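Local coordinates for putative type VI secretion protein (Escherichia coli, PDB 6SKI), which probably hydrolyses phospholipids as a toxic effector of the type VI secretion system, carried by the VgrG spike, at residues F60-A65 with Y288-S293; V238-L243 with A431-E436; S489-I494 with F524-N529. One frame throughout, in Å; residues are numbered along the deposited sequence.

Overall arrangement
From the N terminus, the chain opens contact 1 at 60-65, beyond helix 53-58, and then contact 2 at 238-243, a strand of the main sheet. Contact 1 closes at 288-293, past strand 278-284, while contact 2 stays open until 431-436, just after helix 416-431, so the two loops cross. Contact 3 later closes a short C-terminal loop, 489-494 with 524-529. It touches contact 1 (centres about 7 Å apart), where backbone hydrogen bonds join Tyr288 to Asn529 and Tyr290 to Lys527, tying the C-terminal region to the region assigned by family to the catalytic domain. Contact 2 lies on the opposite side of the chain's centre from the other two, its centre about 33 Å from that of contact 1.

Contact 1. Residues F60-A65 with Y288-S293; sequences FNECSA and YRYNFS
A cysteine sulfur-aromatic contact joins two irregular loops of what is, by family, an alpha/beta-hydrolase: the loop 60-65 comes just past helix 53-58, and the loop 288-293 runs between strands 278-284 and 294-296. No hydrogen bond crosses between them, so the fit rests on van der Waals contact. Its tight, buried part centres on Cys63. The sulfur touches two consecutive side chains, with Cys63 SG 3.5 Å from Tyr290 CD2 and 3.7 Å from Asn291 ND2. Against the phenol it comes in obliquely, 56° off the ring normal, meeting the CD2 side and not the ring centre. The Asn291 amide is itself fixed from outside, because ND2 is bonded to the carbonyl oxygens of Lys59 and Pro525; the surface the sulfur rests on is therefore held by those two backbone carbonyls.

The looser, partly exposed side is made by Glu62 and the hydroxyl end of Tyr290. With CG anti to the backbone N (chi1 173°), the tyrosine ring reaches across to the 60-65 loop, where the Glu62 chain, bent at chi2, crosses it obliquely. The carboxylate plane is turned 36° from the ring, and OE1 pairs with Arg67 in a salt bridge. What meets the phenol instead is the aliphatic root of the glutamate: Glu62 CB stands 3.4 Å from Tyr290 OH, and Glu62 CG 3.6 Å from the same oxygen.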
loop_
_atom_site.group_PDB
_atom_site.type_symbol
_atom_site.label_atom_id
_atom_site.label_comp_id
_atom_site.label_asym_id
_atom_site.label_seq_id
_atom_site.Cartn_x
_atom_site.Cartn_y
_atom_site.Cartn_z
ATOM N N PHE A 60 -16.623 -8.546 -2.865
ATOM C CA PHE A 60 -18.038 -8.903 -2.981
ATOM C C PHE A 60 -18.881 -8.252 -1.897
ATOM O O PHE A 60 -20.065 -7.980 -2.117
ATOM C CB PHE A 60 -18.230 -10.416 -2.902
ATOM C CG PHE A 60 -18.165 -11.116 -4.224
ATOM C CD1 PHE A 60 -19.321 -11.574 -4.830
ATOM C CD2 PHE A 60 -16.954 -11.350 -4.842
ATOM C CE1 PHE A 60 -19.271 -12.231 -6.034
ATOM C CE2 PHE A 60 -16.900 -12.009 -6.048
ATOM C CZ PHE A 60 -18.059 -12.450 -6.644
ATOM N N ASN A 61 -18.307 -8.033 -0.718
ATOM C CA ASN A 61 -19.048 -7.445 0.389
ATOM C C ASN A 61 -19.591 -6.075 0.004
ATOM O O ASN A 61 -18.830 -5.176 -0.368
ATOM C CB ASN A 61 -18.139 -7.340 1.611
ATOM C CG ASN A 61 -18.900 -7.098 2.892
ATOM O OD1 ASN A 61 -19.570 -7.989 3.400
ATOM N ND2 ASN A 61 -18.780 -5.897 3.436
ATOM N N GLU A 62 -20.918 -5.939 0.062
ATOM C CA GLU A 62 -21.635 -4.688 -0.185
ATOM C C GLU A 62 -21.638 -4.294 -1.658
ATOM O O GLU A 62 -22.257 -3.291 -2.028
ATOM C CB GLU A 62 -21.068 -3.543 0.660
ATOM C CG GLU A 62 -21.012 -3.831 2.146
ATOM C CD GLU A 62 -22.377 -3.793 2.799
ATOM O OE1 GLU A 62 -23.295 -3.170 2.226
ATOM O OE2 GLU A 62 -22.536 -4.386 3.884
ATOM N N CYS A 63 -20.967 -5.069 -2.510
ATOM C CA CYS A 63 -20.896 -4.750 -3.930
ATOM C C CYS A 63 -21.284 -5.917 -4.827
ATOM O O CYS A 63 -21.100 -5.829 -6.045
ATOM C CB CYS A 63 -19.493 -4.264 -4.307
ATOM S SG CYS A 63 -19.217 -2.509 -4.035
ATOM N N SER A 64 -21.820 -6.998 -4.270
ATOM C CA SER A 64 -22.265 -8.103 -5.099
ATOM C C SER A 64 -23.509 -7.705 -5.884
ATOM O O SER A 64 -24.213 -6.752 -5.544
ATOM C CB SER A 64 -22.551 -9.339 -4.249
ATOM O OG SER A 64 -23.356 -9.018 -3.133
ATOM N N ALA A 65 -23.765 -8.444 -6.965
ATOM C CA ALA A 65 -24.937 -8.163 -7.784
ATOM C C ALA A 65 -26.228 -8.346 -7.001
ATOM O O ALA A 65 -27.251 -7.753 -7.351
ATOM C CB ALA A 65 -24.942 -9.053 -9.024
ATOM N N TYR A 288 -13.651 7.462 -6.913
ATOM C CA TYR A 288 -15.065 7.499 -6.582
ATOM C C TYR A 288 -15.640 6.134 -6.247
ATOM O O TYR A 288 -16.846 6.036 -6.013
ATOM C CB TYR A 288 -15.855 8.102 -7.748
ATOM C CG TYR A 288 -15.404 9.491 -8.115
ATOM C CD1 TYR A 288 -15.404 10.508 -7.180
ATOM C CD2 TYR A 288 -14.945 9.776 -9.389
ATOM C CE1 TYR A 288 -14.983 11.772 -7.508
ATOM C CE2 TYR A 288 -14.521 11.037 -9.725
ATOM C CZ TYR A 288 -14.542 12.031 -8.779
ATOM O OH TYR A 288 -14.121 13.296 -9.104
ATOM N N ARG A 289 -14.826 5.086 -6.223
ATOM C CA ARG A 289 -15.323 3.739 -6.024
ATOM C C ARG A 289 -15.873 3.568 -4.613
ATOM O O ARG A 289 -15.485 4.261 -3.670
ATOM C CB ARG A 289 -14.211 2.728 -6.283
ATOM C CG ARG A 289 -14.047 2.372 -7.738
ATOM C CD ARG A 289 -12.937 1.373 -7.921
ATOM N NE ARG A 289 -11.639 1.976 -7.654
ATOM C CZ ARG A 289 -10.481 1.407 -7.954
ATOM N NH1 ARG A 289 -10.461 0.218 -8.533
ATOM N NH2 ARG A 289 -9.344 2.027 -7.676
ATOM N N TYR A 290 -16.797 2.619 -4.478
ATOM C CA TYR A 290 -17.386 2.339 -3.177
ATOM C C TYR A 290 -16.422 1.557 -2.295
ATOM O O TYR A 290 -16.316 1.827 -1.095
ATOM C CB TYR A 290 -18.701 1.574 -3.355
ATOM C CG TYR A 290 -19.317 1.085 -2.067
ATOM C CD1 TYR A 290 -20.251 1.850 -1.389
ATOM C CD2 TYR A 290 -18.972 -0.147 -1.532
ATOM C CE1 TYR A 290 -20.815 1.409 -0.215
ATOM C CE2 TYR A 290 -19.526 -0.594 -0.360
ATOM C CZ TYR A 290 -20.448 0.186 0.294
ATOM O OH TYR A 290 -21.011 -0.258 1.468
ATOM N N ASN A 291 -15.708 0.600 -2.876
ATOM C CA ASN A 291 -14.764 -0.221 -2.134
ATOM C C ASN A 291 -13.459 0.502 -1.844
ATOM O O ASN A 291 -12.595 -0.064 -1.169
ATOM C CB ASN A 291 -14.471 -1.507 -2.906
ATOM C CG ASN A 291 -15.516 -2.568 -2.679
ATOM O OD1 ASN A 291 -16.167 -2.601 -1.639
ATOM N ND2 ASN A 291 -15.694 -3.440 -3.658
ATOM N N PHE A 292 -13.297 1.730 -2.328
ATOM C CA PHE A 292 -12.086 2.516 -2.109
ATOM C C PHE A 292 -12.522 3.825 -1.473
ATOM O O PHE A 292 -12.728 4.830 -2.152
ATOM C CB PHE A 292 -11.330 2.740 -3.406
ATOM C CG PHE A 292 -10.748 1.490 -3.988
ATOM C CD1 PHE A 292 -11.556 0.567 -4.627
ATOM C CD2 PHE A 292 -9.396 1.239 -3.901
ATOM C CE1 PHE A 292 -11.024 -0.581 -5.161
ATOM C CE2 PHE A 292 -8.860 0.092 -4.438
ATOM C CZ PHE A 292 -9.675 -0.817 -5.069
ATOM N N SER A 293 -12.651 3.806 -0.155
ATOM C CA SER A 293 -13.005 4.985 0.614
ATOM C C SER A 293 -11.764 5.513 1.316
ATOM O O SER A 293 -10.927 4.739 1.788
ATOM C CB SER A 293 -14.106 4.668 1.626
ATOM O OG SER A 293 -13.687 3.679 2.544
#

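Contact 2. Residues V238-L243 with A431-E436; sequences VRFLGL and AGVLFE
Segment 238-243 is a beta strand held between the parallel strands 184-195 and 278-284, whereas 431-436 is the irregular chain that leaves helix 416-431. They come closest where Phe240 CA and Ala431 CA are 6.1 Å apart. Two backbone features mark the meeting. Gly432, at phi 111°, is the first residue to leave helical angles, in a Schellman motif. In the strand, Arg239 has a psi of -56°, a break from regular beta geometry, consistent with Arg239 and Phe240, consecutive residues, both pointing toward 431-436.

Phe240 takes the apolar half. Its CG is anti to the backbone N, and the ring is met obliquely by the alanine methyl, with Phe240 CD1 3.4 Å from Ala431 CB. One branch of the valine also packs here, Val433 CG2 lying 3.8 Å from Phe240 CB.

Arg239 heads off in a different direction, crossing Val433 obliquely. It is extended to CD and then bent at chi3 (45°), so that its guanidinium lies over the Gly432-Val433 peptide with one face toward it, the planes somewhat tilted. Gly432 C sits 3.7 Å above the guanidinium plane toward its rim, and Val433 N is over the centre. This is face contact without a hydrogen bond; the charge is answered by Asp192, in a salt bridge with NH2.

The strand's other face carries Val238, Leu241 and Leu243 onto helix 198-211. Helices covering both faces of a largely parallel sheet give the layered alpha/beta-hydrolase fold, and this strand leads toward Asp245, possibly a member of a Ser-His-Asp triad.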
loop_
_atom_site.group_PDB
_atom_site.type_symbol
_atom_site.label_atom_id
_atom_site.label_comp_id
_atom_site.label_asym_id
_atom_site.label_seq_id
_atom_site.Cartn_x
_atom_site.Cartn_y
_atom_site.Cartn_z
ATOM N N VAL A 238 9.731 7.847 14.189
ATOM C CA VAL A 238 9.338 8.023 12.796
ATOM C C VAL A 238 9.672 9.448 12.382
ATOM O O VAL A 238 9.229 10.408 13.022
ATOM C CB VAL A 238 7.848 7.721 12.581
ATOM C CG1 VAL A 238 7.472 7.964 11.134
ATOM C CG2 VAL A 238 7.541 6.293 12.960
ATOM N N ARG A 239 10.465 9.587 11.320
ATOM C CA ARG A 239 10.826 10.905 10.814
ATOM C C ARG A 239 9.790 11.427 9.826
ATOM O O ARG A 239 9.238 12.516 10.007
ATOM C CB ARG A 239 12.210 10.861 10.164
ATOM C CG ARG A 239 12.770 12.230 9.841
ATOM C CD ARG A 239 14.139 12.144 9.203
ATOM N NE ARG A 239 14.207 11.116 8.173
ATOM C CZ ARG A 239 15.297 10.855 7.463
ATOM N NH1 ARG A 239 16.405 11.548 7.673
ATOM N NH2 ARG A 239 15.281 9.905 6.542
ATOM N N PHE A 240 9.519 10.665 8.771
ATOM C CA PHE A 240 8.575 11.067 7.739
ATOM C C PHE A 240 7.573 9.954 7.490
ATOM O O PHE A 240 7.955 8.791 7.336
ATOM C CB PHE A 240 9.288 11.421 6.433
ATOM C CG PHE A 240 8.357 11.850 5.337
ATOM C CD1 PHE A 240 7.694 13.058 5.409
ATOM C CD2 PHE A 240 8.139 11.041 4.240
ATOM C CE1 PHE A 240 6.841 13.452 4.409
ATOM C CE2 PHE A 240 7.285 11.433 3.238
ATOM C CZ PHE A 240 6.634 12.638 3.325
ATOM N N LEU A 241 6.294 10.314 7.454
ATOM C CA LEU A 241 5.214 9.405 7.093
ATOM C C LEU A 241 4.660 9.852 5.748
ATOM O O LEU A 241 4.050 10.921 5.647
ATOM C CB LEU A 241 4.128 9.399 8.165
ATOM C CG LEU A 241 3.059 8.311 8.085
ATOM C CD1 LEU A 241 3.687 6.944 8.116
ATOM C CD2 LEU A 241 2.074 8.465 9.224
ATOM N N GLY A 242 4.874 9.041 4.718
ATOM C CA GLY A 242 4.393 9.378 3.395
ATOM C C GLY A 242 3.283 8.460 2.939
ATOM O O GLY A 242 3.507 7.270 2.711
ATOM N N LEU A 243 2.079 9.002 2.795
ATOM C CA LEU A 243 0.899 8.220 2.467
ATOM C C LEU A 243 0.374 8.653 1.109
ATOM O O LEU A 243 0.353 9.845 0.796
ATOM C CB LEU A 243 -0.181 8.402 3.527
ATOM C CG LEU A 243 0.296 8.317 4.975
ATOM C CD1 LEU A 243 -0.750 8.898 5.901
ATOM C CD2 LEU A 243 0.631 6.890 5.356
ATOM N N ALA A 431 11.316 16.801 4.602
ATOM C CA ALA A 431 11.375 16.185 5.921
ATOM C C ALA A 431 12.780 15.757 6.322
ATOM O O ALA A 431 12.992 15.422 7.491
ATOM C CB ALA A 431 10.448 14.975 5.980
ATOM N N GLY A 432 13.732 15.749 5.395
ATOM C CA GLY A 432 15.093 15.331 5.681
ATOM C C GLY A 432 15.493 14.034 5.017
ATOM O O GLY A 432 16.666 13.649 5.108
ATOM N N VAL A 433 14.571 13.345 4.349
ATOM C CA VAL A 433 14.884 12.071 3.720
ATOM C C VAL A 433 15.762 12.299 2.501
ATOM O O VAL A 433 15.577 13.259 1.745
ATOM C CB VAL A 433 13.587 11.339 3.342
ATOM C CG1 VAL A 433 13.874 9.895 3.043
ATOM C CG2 VAL A 433 12.575 11.453 4.465
ATOM N N LEU A 434 16.729 11.410 2.303
ATOM C CA LEU A 434 17.642 11.489 1.172
ATOM C C LEU A 434 17.181 10.523 0.092
ATOM O O LEU A 434 17.005 9.329 0.351
ATOM C CB LEU A 434 19.077 11.174 1.590
ATOM C CG LEU A 434 19.672 12.083 2.658
ATOM C CD1 LEU A 434 21.003 11.531 3.117
ATOM C CD2 LEU A 434 19.821 13.493 2.131
ATOM N N PHE A 435 16.995 11.047 -1.113
ATOM C CA PHE A 435 16.553 10.275 -2.259
ATOM C C PHE A 435 17.544 10.469 -3.390
ATOM O O PHE A 435 18.073 11.568 -3.575
ATOM C CB PHE A 435 15.161 10.708 -2.713
ATOM C CG PHE A 435 14.050 10.066 -1.948
ATOM C CD1 PHE A 435 13.657 8.775 -2.231
ATOM C CD2 PHE A 435 13.404 10.750 -0.943
ATOM C CE1 PHE A 435 12.642 8.179 -1.526
ATOM C CE2 PHE A 435 12.389 10.158 -0.240
ATOM C CZ PHE A 435 12.005 8.873 -0.532
ATOM N N GLU A 436 17.802 9.404 -4.135
ATOM C CA GLU A 436 18.604 9.546 -5.331
ATOM C C GLU A 436 17.855 10.415 -6.339
ATOM O O GLU A 436 16.627 10.359 -6.424
ATOM C CB GLU A 436 18.906 8.179 -5.937
ATOM C CG GLU A 436 19.557 7.194 -4.975
ATOM C CD GLU A 436 21.050 7.411 -4.800
ATOM O OE1 GLU A 436 21.528 8.550 -4.984
ATOM O OE2 GLU A 436 21.751 6.432 -4.470
#

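Contact 3. Residues S489-I494 with F524-N529; sequences SANWNI and FPNKPN
Asn526 O is the best-held polar atom, gripped by one hydrogen bond and one weaker CH contact. Asn491 N donates to Asn526 O at 2.6 Å with an N-H...O angle of 156°, approaching from above the carbonyl plane. Beside it, the CA-H of Ala490 makes a bent contact with the same oxygen, Ala490 CA being 3.2 Å from Asn526 O. The acceptor belongs to a type I turn, Phe524 to Lys527, that follows strand 521-523 and presses against 489-494, the loop between helix 476-483 and strand 495-497. Asn491 has CG in the crowded position between N and the carbonyl carbon (chi1 49°), which lets OD1 accept from Asn493 N, in its carbonyl plane and on a lone pair: an Asx turn.

The indole of Trp492 is covered over one face by two aliphatic groups. Lys527 CG stands 4.0 Å from the centroid of the Trp492 six-membered ring, and Pro528 CD 3.9 Å from that of the Trp492 five-membered ring. The edge of Trp492 meets the face of Phe524 in a T-shaped pair, planes at 71°, led by Trp492 CE3 at 3.7 Å from Phe524 CD1. Ile494 closes the opposite face of that phenyl, with Ile494 CG1 3.6 Å from Phe524 CE1.

Polar ends are served elsewhere: Asn526 OD1 bonds to Arg289, and Lys527 reaches Tyr290 in a cation-pi contact. The chemistry implies a contact held chiefly by CH-pi and aromatic packing, the lysine lending its methylenes to the indole while its charge is directed away, with one backbone hydrogen bond and two CA-H...O contacts between the loops.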
loop_
_atom_site.group_PDB
_atom_site.type_symbol
_atom_site.label_atom_id
_atom_site.label_comp_id
_atom_site.label_asym_id
_atom_site.label_seq_id
_atom_site.Cartn_x
_atom_site.Cartn_y
_atom_site.Cartn_z
ATOM N N SER A 489 -11.761 4.893 -12.699
ATOM C CA SER A 489 -11.631 3.630 -11.990
ATOM C C SER A 489 -12.956 3.093 -11.479
ATOM O O SER A 489 -13.055 1.893 -11.208
ATOM C CB SER A 489 -10.663 3.782 -10.812
ATOM O OG SER A 489 -11.051 4.852 -9.970
ATOM N N ALA A 490 -13.967 3.946 -11.347
ATOM C CA ALA A 490 -15.295 3.516 -10.945
ATOM C C ALA A 490 -16.112 3.187 -12.184
ATOM O O ALA A 490 -16.269 4.027 -13.074
ATOM C CB ALA A 490 -15.988 4.601 -10.120
ATOM N N ASN A 491 -16.621 1.960 -12.245
ATOM C CA ASN A 491 -17.413 1.522 -13.381
ATOM C C ASN A 491 -18.420 0.493 -12.902
ATOM O O ASN A 491 -18.377 0.039 -11.758
ATOM C CB ASN A 491 -16.544 0.936 -14.497
ATOM C CG ASN A 491 -15.555 -0.086 -13.991
ATOM O OD1 ASN A 491 -15.921 -1.213 -13.674
ATOM N ND2 ASN A 491 -14.289 0.297 -13.926
ATOM N N TRP A 492 -19.330 0.125 -13.794
ATOM C CA TRP A 492 -20.354 -0.861 -13.484
ATOM C C TRP A 492 -20.109 -2.155 -14.245
ATOM O O TRP A 492 -21.045 -2.886 -14.562
ATOM C CB TRP A 492 -21.741 -0.304 -13.790
ATOM C CG TRP A 492 -22.254 0.597 -12.718
ATOM C CD1 TRP A 492 -22.224 1.957 -12.711
ATOM C CD2 TRP A 492 -22.875 0.204 -11.493
ATOM N NE1 TRP A 492 -22.789 2.438 -11.560
ATOM C CE2 TRP A 492 -23.197 1.380 -10.793
ATOM C CE3 TRP A 492 -23.192 -1.029 -10.918
ATOM C CZ2 TRP A 492 -23.816 1.360 -9.551
ATOM C CZ3 TRP A 492 -23.808 -1.045 -9.687
ATOM C CH2 TRP A 492 -24.114 0.140 -9.017
ATOM N N ASN A 493 -18.846 -2.447 -14.539
ATOM C CA ASN A 493 -18.496 -3.721 -15.143
ATOM C C ASN A 493 -18.662 -4.828 -14.117
ATOM O O ASN A 493 -18.258 -4.689 -12.960
ATOM C CB ASN A 493 -17.058 -3.699 -15.652
ATOM C CG ASN A 493 -16.884 -2.823 -16.865
ATOM O OD1 ASN A 493 -15.787 -2.696 -17.400
ATOM N ND2 ASN A 493 -17.969 -2.221 -17.315
ATOM N N ILE A 494 -19.251 -5.933 -14.540
ATOM C CA ILE A 494 -19.554 -7.037 -13.644
ATOM C C ILE A 494 -18.450 -8.075 -13.758
ATOM O O ILE A 494 -17.869 -8.277 -14.833
ATOM C CB ILE A 494 -20.939 -7.641 -13.947
ATOM C CG1 ILE A 494 -21.584 -8.170 -12.669
ATOM C CG2 ILE A 494 -20.854 -8.748 -14.976
ATOM C CD1 ILE A 494 -23.023 -8.557 -12.839
ATOM N N PHE A 524 -20.050 -6.257 -8.627
ATOM C CA PHE A 524 -19.535 -5.069 -9.287
ATOM C C PHE A 524 -18.338 -4.579 -8.482
ATOM O O PHE A 524 -18.504 -3.805 -7.533
ATOM C CB PHE A 524 -20.612 -3.993 -9.395
ATOM C CG PHE A 524 -21.792 -4.407 -10.219
ATOM C CD1 PHE A 524 -21.734 -4.375 -11.599
ATOM C CD2 PHE A 524 -22.954 -4.844 -9.614
ATOM C CE1 PHE A 524 -22.817 -4.759 -12.356
ATOM C CE2 PHE A 524 -24.037 -5.230 -10.368
ATOM C CZ PHE A 524 -23.968 -5.187 -11.740
ATOM N N PRO A 525 -17.121 -5.008 -8.828
ATOM C CA PRO A 525 -15.979 -4.741 -7.944
ATOM C C PRO A 525 -15.604 -3.279 -7.876
ATOM O O PRO A 525 -15.164 -2.810 -6.820
ATOM C CB PRO A 525 -14.854 -5.573 -8.578
ATOM C CG PRO A 525 -15.561 -6.559 -9.450
ATOM C CD PRO A 525 -16.706 -5.788 -9.999
ATOM N N ASN A 526 -15.776 -2.541 -8.965
ATOM C CA ASN A 526 -15.336 -1.160 -9.072
ATOM C C ASN A 526 -16.533 -0.235 -9.178
ATOM O O ASN A 526 -16.518 0.754 -9.906
ATOM C CB ASN A 526 -14.412 -0.986 -10.271
ATOM C CG ASN A 526 -13.225 -1.911 -10.219
ATOM O OD1 ASN A 526 -12.410 -1.841 -9.302
ATOM N ND2 ASN A 526 -13.126 -2.801 -11.194
ATOM N N LYS A 527 -17.573 -0.541 -8.423
ATOM C CA LYS A 527 -18.802 0.226 -8.521
ATOM C C LYS A 527 -18.631 1.569 -7.823
ATOM O O LYS A 527 -18.045 1.636 -6.742
ATOM C CB LYS A 527 -19.957 -0.549 -7.896
ATOM C CG LYS A 527 -20.991 0.293 -7.191
ATOM C CD LYS A 527 -21.684 -0.504 -6.113
ATOM C CE LYS A 527 -22.238 0.397 -5.035
ATOM N NZ LYS A 527 -22.555 -0.377 -3.806
ATOM N N PRO A 528 -19.113 2.645 -8.436
ATOM C CA PRO A 528 -18.938 3.968 -7.837
ATOM C C PRO A 528 -19.720 4.102 -6.543
ATOM O O PRO A 528 -20.752 3.461 -6.342
ATOM C CB PRO A 528 -19.481 4.909 -8.917
ATOM C CG PRO A 528 -20.468 4.062 -9.640
ATOM C CD PRO A 528 -19.770 2.744 -9.746
ATOM N N ASN A 529 -19.214 4.952 -5.660
ATOM C CA ASN A 529 -19.968 5.303 -4.474
ATOM C C ASN A 529 -21.206 6.091 -4.887
ATOM O O ASN A 529 -21.236 6.734 -5.939
ATOM C CB ASN A 529 -19.094 6.113 -3.518
ATOM C CG ASN A 529 -19.598 6.084 -2.095
ATOM O OD1 ASN A 529 -19.817 5.019 -1.523
ATOM N ND2 ASN A 529 -19.775 7.258 -1.509
#